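Local coordinates for DUF917 domain-containing protein (Chromobacterium violaceum, PDB 2O3I), which is of unknown function but belongs to the DUF917 (S-Me-THD-like) family, whose N-terminal and C-terminal domains it carries, at residues Cys18-Ile29 and Gln329-Leu337; Cys293-Ala304 and Leu313-Tyr322. The protein carries 2 engineered substitutions. All blocks are in the same frame, centred on the assembly; numbering follows the deposited sequence.

Contact 1: residues Cys18-Ile29 and Gln329-Leu337; sequences CFFGSGGGGTMI and QHVFSNGDL
This is a buried loop-to-loop contact in which D336 receives the start of helix 28-35 and V331 packs on the end of helix 10-19. It joins the glycine-rich connection between those helices to a short helical turn at 334-337. The turn opens with a capping box: D336 N donates to S333 OG at 3.0 Å, and S333 N donates weakly to D336 OD1. S333 OG also donates to OD1, from above the carboxylate plane. D336 reaches across the contact as well. Its OD1 takes the M28 N-H on the syn lone pair, at 3.1 Å and 164°. M28 N and S333 OG thus grip OD1, with the weak third bond from S333 N. The acid sits at the amino end of helix 28-35, where the helix dipole would probably favour its negative charge. The hydroxyl of T27, the N-cap residue, turns to N75 and S30.

The hydrophobic side is built round V331. Its CG1 meets F19 CD1 obliquely at 3.6 Å, and the two side chains cross at about a right angle. C18 SG comes to 3.5 Å from S333 N. In selenomethionine M28, SE lies 3.5 Å from V331 O, and the bend at chi3 (78°) carries CE to 3.3 Å from both Q329 OE1 and NE2. Q329 NE2 in turn donates to V331 O.

G23 has a positive phi that suits glycine. Its carbonyl O receives N334 N at 2.8 Å, in the carbonyl plane on a lone pair, and water 1 links G23 O to G335 N.

Contact 2: residues Cys293-Ala304 and Leu313-Tyr322; sequences CTVLYQNESLLA and LATAPDAISY
I320 rises from strand 319-324 against strand 301-304, and the two short segments cross at 86°. Its CB lies 3.9 Å from S301 CB. The CG2 branch, anti to the backbone N, meets V295 CG1 at 3.9 Å as the two side chains slide past each other. The other branch ends at CD1, 3.7 Å from L303 N and also close to L302 C. I320 thus packs where the strands cross.

Beside it, strand 301-306 and the short strand 314-315 form an antiparallel beta hairpin. L303 and T315 are a non-hydrogen-bonded pair. A316 N donates to L302 O at 3.1 Å, and L313 N to A304 O at 2.7 Å. Strand 301-306 carries a classic beta bulge, with L302 and L303 set opposite the single residue L296.

At the other end, V295 CG2 touches the edge of the Y322 ring, near its plane. The amide end of N334 lies beside both Y322 OH and S301 OG. Water 3 joins S301 OG to I320 O and lies over one face of the Y322 ring. Water 2 bridges S301 O and D318 O.

The chemistry is divided: backbone bonds hold the hairpin, while apolar side chains and two waters join strands 292-297 and 301-306 to segment 318-322.

The centres of contact 1 and contact 2 lie about 13 Å apart. Along the chain, contact 2 is nested inside the loop that contact 1 closes. Strand 319-324 leads on to helix 334-337, so the second segments of both contacts follow one another. The two contacts also touch: F19 O is 2.7 Å from S321 OG, a probable hydrogen bond, and S22 OG bonds to I320 N and E300 OE2 to G25 N. Contact 2 lies within the antiparallel sheet of the C-terminal family region. Contact 1 ties that region to helices 10-19 and 28-35 and the loop between them, so the two family regions meet in a largely buried contact.

Contact 1: residues Cys18-Ile29 and Gln329-Leu337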
loop_
_atom_site.group_PDB
_atom_site.type_symbol
_atom_site.label_atom_id
_atom_site.label_comp_id
_atom_site.label_asym_id
_atom_site.label_seq_id
_atom_site.Cartn_x
_atom_site.Cartn_y
_atom_site.Cartn_z
ATOM N N CYS A 18 9.778 -24.690 -15.105
ATOM C CA CYS A 18 9.372 -23.754 -16.148
ATOM C C CYS A 18 8.267 -24.404 -16.982
ATOM O O CYS A 18 7.248 -23.775 -17.275
ATOM C CB CYS A 18 10.570 -23.397 -17.040
ATOM S SG CYS A 18 10.191 -22.283 -18.449
ATOM N N PHE A 19 8.466 -25.664 -17.360
ATOM C CA PHE A 19 7.462 -26.368 -18.141
ATOM C C PHE A 19 6.168 -26.533 -17.334
ATOM O O PHE A 19 5.076 -26.443 -17.888
ATOM C CB PHE A 19 7.981 -27.742 -18.588
ATOM C CG PHE A 19 7.026 -28.482 -19.486
ATOM C CD1 PHE A 19 6.853 -28.089 -20.810
ATOM C CD2 PHE A 19 6.252 -29.531 -18.990
ATOM C CE1 PHE A 19 5.918 -28.728 -21.626
ATOM C CE2 PHE A 19 5.317 -30.172 -19.797
ATOM C CZ PHE A 19 5.148 -29.769 -21.116
ATOM N N PHE A 20 6.281 -26.769 -16.029
ATOM C CA PHE A 20 5.089 -26.924 -15.195
ATOM C C PHE A 20 4.529 -25.560 -14.775
ATOM O O PHE A 20 3.541 -25.487 -14.038
ATOM C CB PHE A 20 5.397 -27.763 -13.935
ATOM C CG PHE A 20 5.616 -29.234 -14.216
ATOM C CD1 PHE A 20 4.613 -30.001 -14.801
ATOM C CD2 PHE A 20 6.832 -29.847 -13.909
ATOM C CE1 PHE A 20 4.814 -31.357 -15.084
ATOM C CE2 PHE A 20 7.043 -31.200 -14.187
ATOM C CZ PHE A 20 6.028 -31.956 -14.779
ATOM N N GLY A 21 5.150 -24.486 -15.253
ATOM C CA GLY A 21 4.693 -23.154 -14.899
ATOM C C GLY A 21 3.572 -22.595 -15.764
ATOM O O GLY A 21 3.098 -21.481 -15.525
ATOM N N SER A 22 3.142 -23.366 -16.759
ATOM C CA SER A 22 2.076 -22.952 -17.673
ATOM C C SER A 22 2.351 -21.564 -18.273
ATOM O O SER A 22 1.463 -20.710 -18.325
ATOM C CB SER A 22 0.726 -22.950 -16.944
ATOM O OG SER A 22 -0.348 -22.699 -17.842
ATOM N N GLY A 23 3.591 -21.347 -18.706
ATOM C CA GLY A 23 3.964 -20.080 -19.311
ATOM C C GLY A 23 4.439 -18.994 -18.362
ATOM O O GLY A 23 5.133 -18.065 -18.781
ATOM N N GLY A 24 4.054 -19.086 -17.093
ATOM C CA GLY A 24 4.485 -18.094 -16.128
ATOM C C GLY A 24 5.444 -18.687 -15.106
ATOM O O GLY A 24 6.203 -19.610 -15.417
ATOM N N GLY A 25 5.427 -18.152 -13.888
ATOM C CA GLY A 25 6.301 -18.673 -12.847
ATOM C C GLY A 25 7.712 -18.104 -12.776
ATOM O O GLY A 25 8.559 -18.643 -12.064
ATOM N N GLY A 26 7.974 -17.023 -13.505
ATOM C CA GLY A 26 9.296 -16.424 -13.481
ATOM C C GLY A 26 10.174 -16.964 -14.589
ATOM O O GLY A 26 10.070 -18.131 -14.952
ATOM N N THR A 27 11.050 -16.117 -15.120
ATOM C CA THR A 27 11.945 -16.507 -16.205
ATOM C C THR A 27 13.097 -17.371 -15.727
ATOM O O THR A 27 13.561 -17.242 -14.588
ATOM C CB THR A 27 12.573 -15.287 -16.895
ATOM O OG1 THR A 27 13.484 -14.655 -15.988
ATOM C CG2 THR A 27 11.497 -14.284 -17.309
HETATM N N MSE A 28 13.556 -18.253 -16.608
HETATM C CA MSE A 28 14.682 -19.114 -16.298
HETATM C C MSE A 28 15.899 -18.205 -16.204
HETATM O O MSE A 28 16.860 -18.491 -15.490
HETATM C CB MSE A 28 14.877 -20.147 -17.408
HETATM C CG MSE A 28 13.801 -21.214 -17.450
HETATM SE SE MSE A 28 13.878 -22.273 -19.067
HETATM C CE MSE A 28 15.355 -23.435 -18.633
ATOM N N ILE A 29 15.837 -17.092 -16.924
ATOM C CA ILE A 29 16.921 -16.125 -16.934
ATOM C C ILE A 29 17.236 -15.649 -15.521
ATOM O O ILE A 29 18.380 -15.719 -15.073
ATOM C CB ILE A 29 16.553 -14.924 -17.808
ATOM C CG1 ILE A 29 16.152 -15.422 -19.206
ATOM C CG2 ILE A 29 17.727 -13.948 -17.863
ATOM C CD1 ILE A 29 15.617 -14.352 -20.148
ATOM N N GLN A 329 17.326 -25.527 -25.724
ATOM C CA GLN A 329 16.234 -25.200 -24.818
ATOM C C GLN A 329 14.900 -25.612 -25.423
ATOM O O GLN A 329 14.511 -25.133 -26.485
ATOM C CB GLN A 329 16.237 -23.699 -24.515
ATOM C CG GLN A 329 15.324 -23.286 -23.363
ATOM C CD GLN A 329 15.596 -24.068 -22.090
ATOM O OE1 GLN A 329 16.728 -24.122 -21.608
ATOM N NE2 GLN A 329 14.552 -24.677 -21.536
ATOM N N HIS A 330 14.202 -26.505 -24.730
ATOM C CA HIS A 330 12.914 -27.015 -25.181
ATOM C C HIS A 330 11.732 -26.322 -24.517
ATOM O O HIS A 330 10.664 -26.208 -25.123
ATOM C CB HIS A 330 12.830 -28.521 -24.912
ATOM C CG HIS A 330 13.904 -29.319 -25.589
ATOM N ND1 HIS A 330 14.057 -29.354 -26.959
ATOM C CD2 HIS A 330 14.876 -30.117 -25.083
ATOM C CE1 HIS A 330 15.075 -30.139 -27.269
ATOM N NE2 HIS A 330 15.588 -30.614 -26.148
ATOM N N VAL A 331 11.925 -25.872 -23.275
ATOM C CA VAL A 331 10.865 -25.209 -22.511
ATOM C C VAL A 331 11.113 -23.717 -22.251
ATOM O O VAL A 331 12.226 -23.289 -21.934
ATOM C CB VAL A 331 10.615 -25.934 -21.161
ATOM C CG1 VAL A 331 10.295 -27.392 -21.425
ATOM C CG2 VAL A 331 11.836 -25.804 -20.238
ATOM N N PHE A 332 10.050 -22.932 -22.386
ATOM C CA PHE A 332 10.130 -21.490 -22.209
ATOM C C PHE A 332 8.893 -20.928 -21.523
ATOM O O PHE A 332 7.779 -21.414 -21.725
ATOM C CB PHE A 332 10.229 -20.791 -23.569
ATOM C CG PHE A 332 11.484 -21.077 -24.331
ATOM C CD1 PHE A 332 12.542 -20.168 -24.311
ATOM C CD2 PHE A 332 11.597 -22.225 -25.108
ATOM C CE1 PHE A 332 13.695 -20.395 -25.056
ATOM C CE2 PHE A 332 12.746 -22.468 -25.858
ATOM C CZ PHE A 332 13.798 -21.551 -25.834
ATOM N N SER A 333 9.098 -19.894 -20.715
ATOM C CA SER A 333 7.984 -19.206 -20.082
ATOM C C SER A 333 7.731 -18.097 -21.105
ATOM O O SER A 333 8.589 -17.827 -21.945
ATOM C CB SER A 333 8.397 -18.575 -18.750
ATOM O OG SER A 333 9.243 -17.456 -18.962
ATOM N N ASN A 334 6.572 -17.462 -21.048
ATOM C CA ASN A 334 6.279 -16.386 -21.987
ATOM C C ASN A 334 7.384 -15.330 -21.952
ATOM O O ASN A 334 7.770 -14.789 -22.989
ATOM C CB ASN A 334 4.925 -15.767 -21.659
ATOM C CG ASN A 334 3.781 -16.711 -21.961
ATOM O OD1 ASN A 334 2.893 -16.920 -21.132
ATOM N ND2 ASN A 334 3.797 -17.291 -23.160
ATOM N N GLY A 335 7.896 -15.044 -20.761
ATOM C CA GLY A 335 8.966 -14.073 -20.660
ATOM C C GLY A 335 10.217 -14.576 -21.373
ATOM O O GLY A 335 10.911 -13.807 -22.045
ATOM N N ASP A 336 10.503 -15.869 -21.239
ATOM C CA ASP A 336 11.681 -16.450 -21.869
ATOM C C ASP A 336 11.627 -16.458 -23.398
ATOM O O ASP A 336 12.668 -16.423 -24.055
ATOM C CB ASP A 336 11.917 -17.875 -21.356
ATOM C CG ASP A 336 12.400 -17.905 -19.917
ATOM O OD1 ASP A 336 11.684 -18.466 -19.060
ATOM O OD2 ASP A 336 13.494 -17.368 -19.643
ATOM N N LEU A 337 10.425 -16.509 -23.967
ATOM C CA LEU A 337 10.288 -16.512 -25.424
ATOM C C LEU A 337 10.690 -15.188 -26.061
ATOM O O LEU A 337 11.168 -15.172 -27.189
ATOM C CB LEU A 337 8.855 -16.853 -25.851
ATOM C CG LEU A 337 8.416 -18.321 -25.836
ATOM C CD1 LEU A 337 7.007 -18.415 -26.395
ATOM C CD2 LEU A 337 9.366 -19.171 -26.668
HETATM O O HOH W 1 6.130 -15.297 -18.359
#

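Contact 2: residues Cys293-Ala304 and Leu313-Tyr322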
loop_
_atom_site.group_PDB
_atom_site.type_symbol
_atom_site.label_atom_id
_atom_site.label_comp_id
_atom_site.label_asym_id
_atom_site.label_seq_id
_atom_site.Cartn_x
_atom_site.Cartn_y
_atom_site.Cartn_z
ATOM N N CYS A 293 -2.952 -20.622 -34.084
ATOM C CA CYS A 293 -3.212 -20.885 -32.682
ATOM C C CYS A 293 -2.712 -19.687 -31.897
ATOM O O CYS A 293 -1.585 -19.227 -32.094
ATOM C CB CYS A 293 -2.478 -22.140 -32.207
ATOM S SG CYS A 293 -2.633 -22.429 -30.420
ATOM N N THR A 294 -3.553 -19.181 -31.008
ATOM C CA THR A 294 -3.178 -18.039 -30.199
ATOM C C THR A 294 -3.275 -18.397 -28.724
ATOM O O THR A 294 -4.312 -18.862 -28.250
ATOM C CB THR A 294 -4.089 -16.837 -30.490
ATOM O OG1 THR A 294 -4.163 -16.635 -31.909
ATOM C CG2 THR A 294 -3.543 -15.581 -29.828
ATOM N N VAL A 295 -2.178 -18.203 -28.007
ATOM C CA VAL A 295 -2.151 -18.485 -26.582
ATOM C C VAL A 295 -2.178 -17.136 -25.862
ATOM O O VAL A 295 -1.274 -16.318 -26.029
ATOM C CB VAL A 295 -0.878 -19.276 -26.201
ATOM C CG1 VAL A 295 -0.836 -19.521 -24.696
ATOM C CG2 VAL A 295 -0.854 -20.597 -26.948
ATOM N N LEU A 296 -3.230 -16.897 -25.085
ATOM C CA LEU A 296 -3.364 -15.638 -24.363
ATOM C C LEU A 296 -2.760 -15.752 -22.973
ATOM O O LEU A 296 -2.964 -16.751 -22.276
ATOM C CB LEU A 296 -4.839 -15.248 -24.256
ATOM C CG LEU A 296 -5.649 -15.211 -25.555
ATOM C CD1 LEU A 296 -7.078 -14.788 -25.230
ATOM C CD2 LEU A 296 -5.016 -14.252 -26.557
ATOM N N TYR A 297 -2.026 -14.723 -22.560
ATOM C CA TYR A 297 -1.394 -14.751 -21.249
ATOM C C TYR A 297 -1.311 -13.396 -20.561
ATOM O O TYR A 297 -1.265 -12.358 -21.214
ATOM C CB TYR A 297 0.026 -15.311 -21.369
ATOM C CG TYR A 297 0.993 -14.402 -22.108
ATOM C CD1 TYR A 297 1.088 -14.427 -23.503
ATOM C CD2 TYR A 297 1.808 -13.509 -21.410
ATOM C CE1 TYR A 297 1.977 -13.583 -24.185
ATOM C CE2 TYR A 297 2.695 -12.662 -22.078
ATOM C CZ TYR A 297 2.773 -12.703 -23.464
ATOM O OH TYR A 297 3.636 -11.858 -24.121
ATOM N N GLN A 298 -1.312 -13.422 -19.233
ATOM C CA GLN A 298 -1.149 -12.212 -18.437
ATOM C C GLN A 298 0.367 -12.310 -18.258
ATOM O O GLN A 298 1.133 -11.473 -18.741
ATOM C CB GLN A 298 -1.865 -12.354 -17.108
ATOM N N ASN A 299 0.772 -13.364 -17.562
ATOM C CA ASN A 299 2.173 -13.717 -17.357
ATOM C C ASN A 299 2.080 -15.187 -17.725
ATOM O O ASN A 299 2.773 -15.685 -18.616
ATOM C CB ASN A 299 2.600 -13.582 -15.894
ATOM C CG ASN A 299 3.020 -12.169 -15.535
ATOM O OD1 ASN A 299 3.786 -11.534 -16.262
ATOM N ND2 ASN A 299 2.537 -11.676 -14.398
ATOM N N GLU A 300 1.163 -15.861 -17.039
ATOM C CA GLU A 300 0.892 -17.265 -17.260
ATOM C C GLU A 300 -0.013 -17.387 -18.474
ATOM O O GLU A 300 -0.793 -16.486 -18.767
ATOM C CB GLU A 300 0.165 -17.866 -16.052
ATOM C CG GLU A 300 0.993 -18.037 -14.781
ATOM C CD GLU A 300 1.469 -16.730 -14.171
ATOM O OE1 GLU A 300 0.655 -15.790 -14.029
ATOM O OE2 GLU A 300 2.667 -16.651 -13.815
ATOM N N SER A 301 0.096 -18.500 -19.184
ATOM C CA SER A 301 -0.768 -18.730 -20.325
ATOM C C SER A 301 -2.091 -19.206 -19.727
ATOM O O SER A 301 -2.104 -20.069 -18.853
ATOM C CB SER A 301 -0.163 -19.793 -21.238
ATOM O OG SER A 301 1.043 -19.312 -21.802
ATOM N N LEU A 302 -3.197 -18.641 -20.196
ATOM C CA LEU A 302 -4.508 -18.979 -19.662
ATOM C C LEU A 302 -5.486 -19.583 -20.672
ATOM O O LEU A 302 -6.389 -20.332 -20.299
ATOM C CB LEU A 302 -5.118 -17.727 -19.029
ATOM C CG LEU A 302 -4.272 -17.129 -17.899
ATOM C CD1 LEU A 302 -4.741 -15.717 -17.590
ATOM C CD2 LEU A 302 -4.362 -18.019 -16.661
ATOM N N LEU A 303 -5.315 -19.245 -21.944
ATOM C CA LEU A 303 -6.176 -19.772 -22.988
ATOM C C LEU A 303 -5.410 -20.035 -24.278
ATOM O O LEU A 303 -4.387 -19.404 -24.551
ATOM C CB LEU A 303 -7.312 -18.800 -23.301
ATOM C CG LEU A 303 -8.252 -18.335 -22.193
ATOM C CD1 LEU A 303 -7.644 -17.149 -21.458
ATOM C CD2 LEU A 303 -9.580 -17.934 -22.820
ATOM N N ALA A 304 -5.924 -20.976 -25.063
ATOM C CA ALA A 304 -5.348 -21.332 -26.351
ATOM C C ALA A 304 -6.509 -21.359 -27.344
ATOM O O ALA A 304 -7.476 -22.106 -27.166
ATOM C CB ALA A 304 -4.671 -22.701 -26.278
ATOM N N LEU A 313 -9.209 -24.194 -27.283
ATOM C CA LEU A 313 -8.572 -25.509 -27.270
ATOM C C LEU A 313 -8.355 -25.980 -25.837
ATOM O O LEU A 313 -8.509 -27.165 -25.526
ATOM C CB LEU A 313 -7.221 -25.452 -27.985
ATOM C CG LEU A 313 -7.207 -25.355 -29.509
ATOM C CD1 LEU A 313 -5.800 -25.044 -29.976
ATOM C CD2 LEU A 313 -7.691 -26.666 -30.108
ATOM N N ALA A 314 -7.986 -25.041 -24.972
ATOM C CA ALA A 314 -7.752 -25.339 -23.567
ATOM C C ALA A 314 -7.931 -24.084 -22.737
ATOM O O ALA A 314 -7.863 -22.968 -23.248
ATOM C CB ALA A 314 -6.345 -25.905 -23.362
ATOM N N THR A 315 -8.145 -24.276 -21.445
ATOM C CA THR A 315 -8.359 -23.165 -20.541
ATOM C C THR A 315 -7.849 -23.540 -19.161
ATOM O O THR A 315 -7.854 -24.713 -18.793
ATOM C CB THR A 315 -9.866 -22.844 -20.461
ATOM O OG1 THR A 315 -10.308 -22.341 -21.726
ATOM C CG2 THR A 315 -10.154 -21.829 -19.391
ATOM N N ALA A 316 -7.390 -22.542 -18.413
ATOM C CA ALA A 316 -6.920 -22.768 -17.055
ATOM C C ALA A 316 -8.161 -23.249 -16.312
ATOM O O ALA A 316 -9.279 -22.941 -16.722
ATOM C CB ALA A 316 -6.410 -21.466 -16.449
ATOM N N PRO A 317 -7.993 -23.971 -15.195
ATOM C CA PRO A 317 -6.766 -24.400 -14.515
ATOM C C PRO A 317 -5.788 -25.276 -15.289
ATOM O O PRO A 317 -4.643 -25.424 -14.880
ATOM C CB PRO A 317 -7.298 -25.095 -13.265
ATOM C CG PRO A 317 -8.580 -25.704 -13.749
ATOM C CD PRO A 317 -9.179 -24.556 -14.539
ATOM N N ASP A 318 -6.221 -25.868 -16.395
ATOM C CA ASP A 318 -5.305 -26.697 -17.168
ATOM C C ASP A 318 -4.100 -25.865 -17.589
ATOM O O ASP A 318 -4.241 -24.720 -18.025
ATOM C CB ASP A 318 -5.978 -27.273 -18.421
ATOM C CG ASP A 318 -7.027 -28.321 -18.101
ATOM O OD1 ASP A 318 -6.986 -28.904 -16.996
ATOM O OD2 ASP A 318 -7.883 -28.578 -18.972
ATOM N N ALA A 319 -2.913 -26.445 -17.453
ATOM C CA ALA A 319 -1.695 -25.752 -17.834
ATOM C C ALA A 319 -1.536 -25.784 -19.351
ATOM O O ALA A 319 -1.968 -26.726 -20.017
ATOM C CB ALA A 319 -0.489 -26.401 -17.172
ATOM N N ILE A 320 -0.909 -24.742 -19.882
ATOM C CA ILE A 320 -0.657 -24.613 -21.306
ATOM C C ILE A 320 0.826 -24.337 -21.384
ATOM O O ILE A 320 1.306 -23.354 -20.815
ATOM C CB ILE A 320 -1.469 -23.438 -21.892
ATOM C CG1 ILE A 320 -2.957 -23.795 -21.854
ATOM C CG2 ILE A 320 -1.019 -23.130 -23.311
ATOM C CD1 ILE A 320 -3.894 -22.610 -22.037
ATOM N N SER A 321 1.558 -25.218 -22.059
ATOM C CA SER A 321 3.006 -25.063 -22.154
ATOM C C SER A 321 3.564 -25.333 -23.538
ATOM O O SER A 321 3.061 -26.179 -24.275
ATOM C CB SER A 321 3.706 -25.990 -21.153
ATOM O OG SER A 321 3.364 -25.647 -19.829
ATOM N N TYR A 322 4.632 -24.619 -23.867
ATOM C CA TYR A 322 5.275 -24.762 -25.160
ATOM C C TYR A 322 6.352 -25.834 -25.106
ATOM O O TYR A 322 6.881 -26.164 -24.036
ATOM C CB TYR A 322 5.947 -23.450 -25.578
ATOM C CG TYR A 322 5.098 -22.211 -25.433
ATOM C CD1 TYR A 322 3.942 -22.038 -26.192
ATOM C CD2 TYR A 322 5.452 -21.210 -24.527
ATOM C CE1 TYR A 322 3.157 -20.898 -26.051
ATOM C CE2 TYR A 322 4.678 -20.068 -24.376
ATOM C CZ TYR A 322 3.531 -19.919 -25.138
ATOM O OH TYR A 322 2.744 -18.808 -24.968
HETATM O O HOH W 2 -3.700 -22.010 -18.093
HETATM O O HOH W 3 2.645 -21.410 -22.225
#